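Local structure of geranyltranstransferase (Agrobacterium tumefaciens, 2H8O) at residues N72-K86 and R136-T150. The protein probably catalyses the head-to-tail condensation of geranyl diphosphate with isopentenyl diphosphate to give farnesyl diphosphate, as a dimeric, mostly helical prenyltransferase. Numbering follows the deposited sequence.
Sequences NLLEAMRHGVLNGGK and RRGQPTVHRKFDEAT
His79 holds CG anti to its backbone N (chi1 -169°), which carries the imidazole to Pro140, while Phe146, its CG anti to the carbonyl carbon (chi1 -61°), lays its ring against Ala76. Histidine suits its place by offering an edge donor and a flat face: NE2 donates a nearly straight bond of 2.8 Å to Pro140 O, which lies in the ring plane, and Lys145 CD rests over one face in a CH-pi contact, 3.5 Å from the centroid. At Ala76 a single methyl fits; CB stands over the centre of the Phe146 ring, 3.8 Å from its centroid, and meets Thr150 CG2 at 3.5 Å. Val142 CG2 packs on the backbone of Gly80, 3.8 Å from its N. At the edge of the Phe146 ring, in its plane, lies Asn72 OD1, its amide steeply inclined. Beyond the helix end, the aliphatic part of Arg136 passes Asn83 O, which a water links to Arg136 NH1, while NE salt-bridges Asp126. The contact seats a short beta hairpin closed by a type I' turn and helix 142-145 along helix 71-82, within the mostly helical polyprenyl synthetase fold, where the hairpin follows the first aspartate-rich motif, DDxxxxD, to which Asp126 belongs.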
loop_
_atom_site.group_PDB
_atom_site.type_symbol
_atom_site.label_atom_id
_atom_site.label_comp_id
_atom_site.label_asym_id
_atom_site.label_seq_id
_atom_site.Cartn_x
_atom_site.Cartn_y
_atom_site.Cartn_z
ATOM N N ASN A 72 5.572 -8.041 -17.957
ATOM C CA ASN A 72 4.952 -9.251 -17.409
ATOM C C ASN A 72 4.188 -8.944 -16.117
ATOM O O ASN A 72 3.041 -9.352 -15.937
ATOM C CB ASN A 72 5.981 -10.360 -17.169
ATOM C CG ASN A 72 5.336 -11.667 -16.781
ATOM O OD1 ASN A 72 4.688 -12.324 -17.605
ATOM N ND2 ASN A 72 5.471 -12.041 -15.507
ATOM N N LEU A 73 4.823 -8.202 -15.221
ATOM C CA LEU A 73 4.149 -7.796 -13.980
ATOM C C LEU A 73 2.903 -6.955 -14.276
ATOM O O LEU A 73 1.848 -7.133 -13.667
ATOM C CB LEU A 73 5.111 -7.022 -13.088
ATOM C CG LEU A 73 4.511 -6.550 -11.757
ATOM C CD1 LEU A 73 3.945 -7.726 -10.967
ATOM C CD2 LEU A 73 5.573 -5.775 -10.960
ATOM N N LEU A 74 3.018 -6.029 -15.217
ATOM C CA LEU A 74 1.882 -5.206 -15.616
ATOM C C LEU A 74 0.743 -6.061 -16.182
ATOM O O LEU A 74 -0.401 -5.856 -15.858
ATOM C CB LEU A 74 2.357 -4.125 -16.596
ATOM C CG LEU A 74 1.438 -2.969 -16.942
ATOM C CD1 LEU A 74 1.004 -2.250 -15.692
ATOM C CD2 LEU A 74 2.129 -2.013 -17.933
ATOM N N GLU A 75 1.059 -7.054 -17.009
ATOM C CA GLU A 75 0.028 -7.984 -17.506
ATOM C C GLU A 75 -0.682 -8.721 -16.355
ATOM O O GLU A 75 -1.889 -8.936 -16.404
ATOM C CB GLU A 75 0.660 -8.985 -18.481
ATOM C CG GLU A 75 1.018 -8.380 -19.825
ATOM C CD GLU A 75 1.727 -9.353 -20.748
ATOM O OE1 GLU A 75 1.867 -10.549 -20.394
ATOM O OE2 GLU A 75 2.164 -8.920 -21.854
ATOM N N ALA A 76 0.081 -9.113 -15.339
ATOM C CA ALA A 76 -0.471 -9.809 -14.175
ATOM C C ALA A 76 -1.424 -8.908 -13.402
ATOM O O ALA A 76 -2.495 -9.354 -12.955
ATOM C CB ALA A 76 0.662 -10.333 -13.268
ATOM N N MET A 77 -1.032 -7.637 -13.242
ATOM C CA MET A 77 -1.891 -6.630 -12.613
ATOM C C MET A 77 -3.193 -6.481 -13.406
ATOM O O MET A 77 -4.267 -6.470 -12.824
ATOM C CB MET A 77 -1.187 -5.268 -12.483
ATOM C CG MET A 77 0.076 -5.269 -11.595
ATOM S SD MET A 77 1.130 -3.748 -11.723
ATOM C CE MET A 77 0.024 -2.536 -10.940
ATOM N N ARG A 78 -3.097 -6.326 -14.725
ATOM C CA ARG A 78 -4.285 -6.225 -15.561
ATOM C C ARG A 78 -5.184 -7.454 -15.429
ATOM O O ARG A 78 -6.421 -7.329 -15.382
ATOM C CB ARG A 78 -3.903 -6.034 -17.015
ATOM C CG ARG A 78 -3.240 -4.714 -17.359
ATOM C CD ARG A 78 -2.767 -4.737 -18.800
ATOM N NE ARG A 78 -2.004 -3.537 -19.130
ATOM C CZ ARG A 78 -0.958 -3.495 -19.948
ATOM N NH1 ARG A 78 -0.352 -2.337 -20.172
ATOM N NH2 ARG A 78 -0.517 -4.598 -20.567
ATOM N N HIS A 79 -4.570 -8.634 -15.362
ATOM C CA HIS A 79 -5.326 -9.873 -15.206
ATOM C C HIS A 79 -6.085 -9.852 -13.878
ATOM O O HIS A 79 -7.254 -10.232 -13.808
ATOM C CB HIS A 79 -4.421 -11.105 -15.291
ATOM C CG HIS A 79 -5.188 -12.390 -15.410
ATOM N ND1 HIS A 79 -5.821 -12.769 -16.573
ATOM C CD2 HIS A 79 -5.468 -13.352 -14.497
ATOM C CE1 HIS A 79 -6.433 -13.925 -16.380
ATOM N NE2 HIS A 79 -6.226 -14.305 -15.131
ATOM N N GLY A 80 -5.420 -9.388 -12.827
ATOM C CA GLY A 80 -6.039 -9.295 -11.514
ATOM C C GLY A 80 -7.239 -8.368 -11.521
ATOM O O GLY A 80 -8.273 -8.649 -10.912
ATOM N N VAL A 81 -7.110 -7.255 -12.234
ATOM C CA VAL A 81 -8.210 -6.294 -12.370
ATOM C C VAL A 81 -9.339 -6.852 -13.259
ATOM O O VAL A 81 -10.514 -6.708 -12.934
ATOM C CB VAL A 81 -7.705 -4.933 -12.860
ATOM C CG1 VAL A 81 -8.847 -3.981 -13.153
ATOM C CG2 VAL A 81 -6.789 -4.298 -11.814
ATOM N N LEU A 82 -8.988 -7.518 -14.344
ATOM C CA LEU A 82 -9.978 -8.155 -15.221
ATOM C C LEU A 82 -10.910 -9.093 -14.460
ATOM O O LEU A 82 -12.119 -9.110 -14.714
ATOM C CB LEU A 82 -9.264 -8.950 -16.324
ATOM C CG LEU A 82 -10.211 -9.514 -17.378
ATOM C CD1 LEU A 82 -10.778 -8.382 -18.201
ATOM C CD2 LEU A 82 -9.440 -10.503 -18.236
ATOM N N ASN A 83 -10.346 -9.841 -13.512
ATOM C CA ASN A 83 -11.078 -10.846 -12.711
ATOM C C ASN A 83 -11.818 -10.315 -11.488
ATOM O O ASN A 83 -12.340 -11.116 -10.699
ATOM C CB ASN A 83 -10.100 -11.891 -12.144
ATOM C CG ASN A 83 -9.508 -12.810 -13.190
ATOM O OD1 ASN A 83 -8.485 -13.473 -12.920
ATOM N ND2 ASN A 83 -10.129 -12.886 -14.366
ATOM N N GLY A 84 -11.831 -8.996 -11.294
ATOM C CA GLY A 84 -12.278 -8.385 -10.047
ATOM C C GLY A 84 -13.754 -8.342 -9.746
ATOM O O GLY A 84 -14.145 -8.073 -8.589
ATOM N N GLY A 85 -14.579 -8.599 -10.763
ATOM C CA GLY A 85 -16.029 -8.663 -10.578
ATOM C C GLY A 85 -16.802 -7.480 -11.123
ATOM O O GLY A 85 -16.379 -6.826 -12.066
ATOM N N LYS A 86 -17.942 -7.208 -10.487
ATOM C CA LYS A 86 -18.949 -6.316 -11.039
ATOM C C LYS A 86 -18.781 -4.823 -10.676
ATOM O O LYS A 86 -19.610 -3.998 -11.075
ATOM C CB LYS A 86 -20.342 -6.802 -10.611
ATOM C CG LYS A 86 -20.690 -8.213 -11.120
ATOM C CD LYS A 86 -20.327 -8.424 -12.581
ATOM C CE LYS A 86 -21.084 -9.594 -13.210
ATOM N NZ LYS A 86 -22.470 -9.200 -13.630
ATOM N N ARG A 136 -11.010 -17.973 -10.884
ATOM C CA ARG A 136 -11.811 -16.849 -10.416
ATOM C C ARG A 136 -12.645 -16.363 -11.588
ATOM O O ARG A 136 -12.104 -16.028 -12.641
ATOM C CB ARG A 136 -10.924 -15.721 -9.875
ATOM C CG ARG A 136 -11.701 -14.466 -9.485
ATOM C CD ARG A 136 -10.842 -13.489 -8.695
ATOM N NE ARG A 136 -10.585 -13.981 -7.349
ATOM C CZ ARG A 136 -11.483 -13.965 -6.369
ATOM N NH1 ARG A 136 -12.700 -13.468 -6.566
ATOM N NH2 ARG A 136 -11.169 -14.450 -5.172
ATOM N N ARG A 137 -13.958 -16.345 -11.386
ATOM C CA ARG A 137 -14.928 -15.981 -12.411
ATOM C C ARG A 137 -14.641 -16.682 -13.732
ATOM O O ARG A 137 -14.588 -16.045 -14.781
ATOM C CB ARG A 137 -14.967 -14.460 -12.587
ATOM C CG ARG A 137 -15.344 -13.737 -11.309
ATOM C CD ARG A 137 -15.839 -12.326 -11.577
ATOM N NE ARG A 137 -16.965 -11.995 -10.704
ATOM C CZ ARG A 137 -18.251 -12.213 -10.991
ATOM N NH1 ARG A 137 -18.630 -12.756 -12.151
ATOM N NH2 ARG A 137 -19.178 -11.874 -10.101
ATOM N N GLY A 138 -14.440 -17.995 -13.663
ATOM C CA GLY A 138 -14.198 -18.804 -14.853
ATOM C C GLY A 138 -12.819 -18.695 -15.502
ATOM O O GLY A 138 -12.547 -19.423 -16.458
ATOM N N GLN A 139 -11.948 -17.812 -14.996
ATOM C CA GLN A 139 -10.609 -17.611 -15.554
ATOM C C GLN A 139 -9.532 -18.101 -14.581
ATOM O O GLN A 139 -9.757 -18.140 -13.374
ATOM C CB GLN A 139 -10.375 -16.123 -15.827
ATOM C CG GLN A 139 -11.236 -15.518 -16.951
ATOM C CD GLN A 139 -10.465 -15.249 -18.246
ATOM O OE1 GLN A 139 -9.228 -15.329 -18.298
ATOM N NE2 GLN A 139 -11.209 -14.939 -19.311
ATOM N N PRO A 140 -8.338 -18.417 -15.092
ATOM C CA PRO A 140 -7.260 -18.793 -14.188
ATOM C C PRO A 140 -6.947 -17.635 -13.248
ATOM O O PRO A 140 -7.042 -16.474 -13.625
ATOM C CB PRO A 140 -6.073 -19.061 -15.122
ATOM C CG PRO A 140 -6.425 -18.363 -16.390
ATOM C CD PRO A 140 -7.894 -18.394 -16.495
ATOM N N THR A 141 -6.617 -17.969 -12.019
ATOM C CA THR A 141 -6.148 -16.966 -11.089
ATOM C C THR A 141 -4.751 -16.485 -11.498
ATOM O O THR A 141 -4.068 -17.085 -12.305
ATOM C CB THR A 141 -6.152 -17.513 -9.665
ATOM O OG1 THR A 141 -5.537 -18.794 -9.654
ATOM C CG2 THR A 141 -7.582 -17.648 -9.137
ATOM N N VAL A 142 -4.323 -15.363 -10.929
ATOM C CA VAL A 142 -3.072 -14.757 -11.368
ATOM C C VAL A 142 -1.888 -15.698 -11.167
ATOM O O VAL A 142 -1.032 -15.785 -12.045
ATOM C CB VAL A 142 -2.828 -13.370 -10.704
ATOM C CG1 VAL A 142 -1.430 -12.844 -11.025
ATOM C CG2 VAL A 142 -3.890 -12.393 -11.162
ATOM N N HIS A 143 -1.834 -16.420 -10.046
ATOM C CA HIS A 143 -0.676 -17.305 -9.787
ATOM C C HIS A 143 -0.656 -18.515 -10.721
ATOM O O HIS A 143 0.406 -19.073 -10.985
ATOM C CB HIS A 143 -0.572 -17.762 -8.315
ATOM C CG HIS A 143 -1.752 -18.537 -7.834
ATOM N ND1 HIS A 143 -2.899 -17.914 -7.398
ATOM C CD2 HIS A 143 -1.982 -19.873 -7.736
ATOM C CE1 HIS A 143 -3.783 -18.830 -7.046
ATOM N NE2 HIS A 143 -3.257 -20.024 -7.240
ATOM N N ARG A 144 -1.825 -18.893 -11.225
ATOM C CA ARG A 144 -1.940 -19.992 -12.198
ATOM C C ARG A 144 -1.547 -19.549 -13.603
ATOM O O ARG A 144 -0.807 -20.256 -14.288
ATOM C CB ARG A 144 -3.359 -20.559 -12.186
ATOM C CG ARG A 144 -3.718 -21.202 -10.866
ATOM C CD ARG A 144 -3.195 -22.600 -10.771
ATOM N NE ARG A 144 -3.900 -23.452 -11.723
ATOM C CZ ARG A 144 -3.645 -24.741 -11.929
ATOM N NH1 ARG A 144 -2.685 -25.361 -11.246
ATOM N NH2 ARG A 144 -4.353 -25.410 -12.827
ATOM N N LYS A 145 -2.021 -18.387 -14.039
ATOM C CA LYS A 145 -1.676 -17.861 -15.364
ATOM C C LYS A 145 -0.208 -17.395 -15.464
ATOM O O LYS A 145 0.437 -17.534 -16.515
ATOM C CB LYS A 145 -2.636 -16.725 -15.736
ATOM C CG LYS A 145 -2.395 -16.121 -17.110
ATOM C CD LYS A 145 -3.554 -15.237 -17.536
ATOM C CE LYS A 145 -3.348 -14.707 -18.970
ATOM N NZ LYS A 145 -3.626 -15.724 -20.027
ATOM N N PHE A 146 0.316 -16.854 -14.367
ATOM C CA PHE A 146 1.702 -16.404 -14.275
ATOM C C PHE A 146 2.429 -17.364 -13.334
ATOM O O PHE A 146 2.665 -18.526 -13.688
ATOM C CB PHE A 146 1.748 -14.923 -13.835
ATOM C CG PHE A 146 1.062 -14.010 -14.817
ATOM C CD1 PHE A 146 1.775 -13.397 -15.833
ATOM C CD2 PHE A 146 -0.314 -13.842 -14.776
ATOM C CE1 PHE A 146 1.130 -12.603 -16.773
ATOM C CE2 PHE A 146 -0.966 -13.046 -15.708
ATOM C CZ PHE A 146 -0.235 -12.420 -16.706
ATOM N N ASP A 147 2.790 -16.894 -12.149
ATOM C CA ASP A 147 3.311 -17.754 -11.091
ATOM C C ASP A 147 3.069 -17.078 -9.743
ATOM O O ASP A 147 2.578 -15.939 -9.691
ATOM C CB ASP A 147 4.784 -18.135 -11.311
ATOM C CG ASP A 147 5.737 -16.950 -11.370
ATOM O OD1 ASP A 147 5.483 -15.873 -10.800
ATOM O OD2 ASP A 147 6.818 -17.134 -11.954
ATOM N N GLU A 148 3.395 -17.779 -8.654
ATOM C CA GLU A 148 3.085 -17.254 -7.319
ATOM C C GLU A 148 3.855 -15.950 -7.039
ATOM O O GLU A 148 3.278 -15.000 -6.534
ATOM C CB GLU A 148 3.362 -18.288 -6.222
ATOM C CG GLU A 148 2.332 -19.396 -6.159
ATOM C CD GLU A 148 2.599 -20.387 -5.050
ATOM O OE1 GLU A 148 2.999 -19.974 -3.948
ATOM O OE2 GLU A 148 2.385 -21.588 -5.290
ATOM N N ALA A 149 5.151 -15.897 -7.365
ATOM C CA ALA A 149 5.946 -14.671 -7.183
ATOM C C ALA A 149 5.312 -13.450 -7.879
ATOM O O ALA A 149 5.172 -12.366 -7.301
ATOM C CB ALA A 149 7.368 -14.889 -7.722
ATOM N N THR A 150 4.962 -13.643 -9.143
ATOM C CA THR A 150 4.349 -12.588 -9.911
ATOM C C THR A 150 3.004 -12.197 -9.320
ATOM O O THR A 150 2.668 -11.019 -9.316
ATOM C CB THR A 150 4.213 -12.994 -11.394
ATOM O OG1 THR A 150 5.510 -13.339 -11.906
ATOM C CG2 THR A 150 3.667 -11.873 -12.232
HETATM O O HOH W 1 6.930 -10.677 -13.586
HETATM O O HOH W 2 -13.983 -11.658 -8.567
HETATM O O HOH W 3 -18.794 -9.008 -8.456
#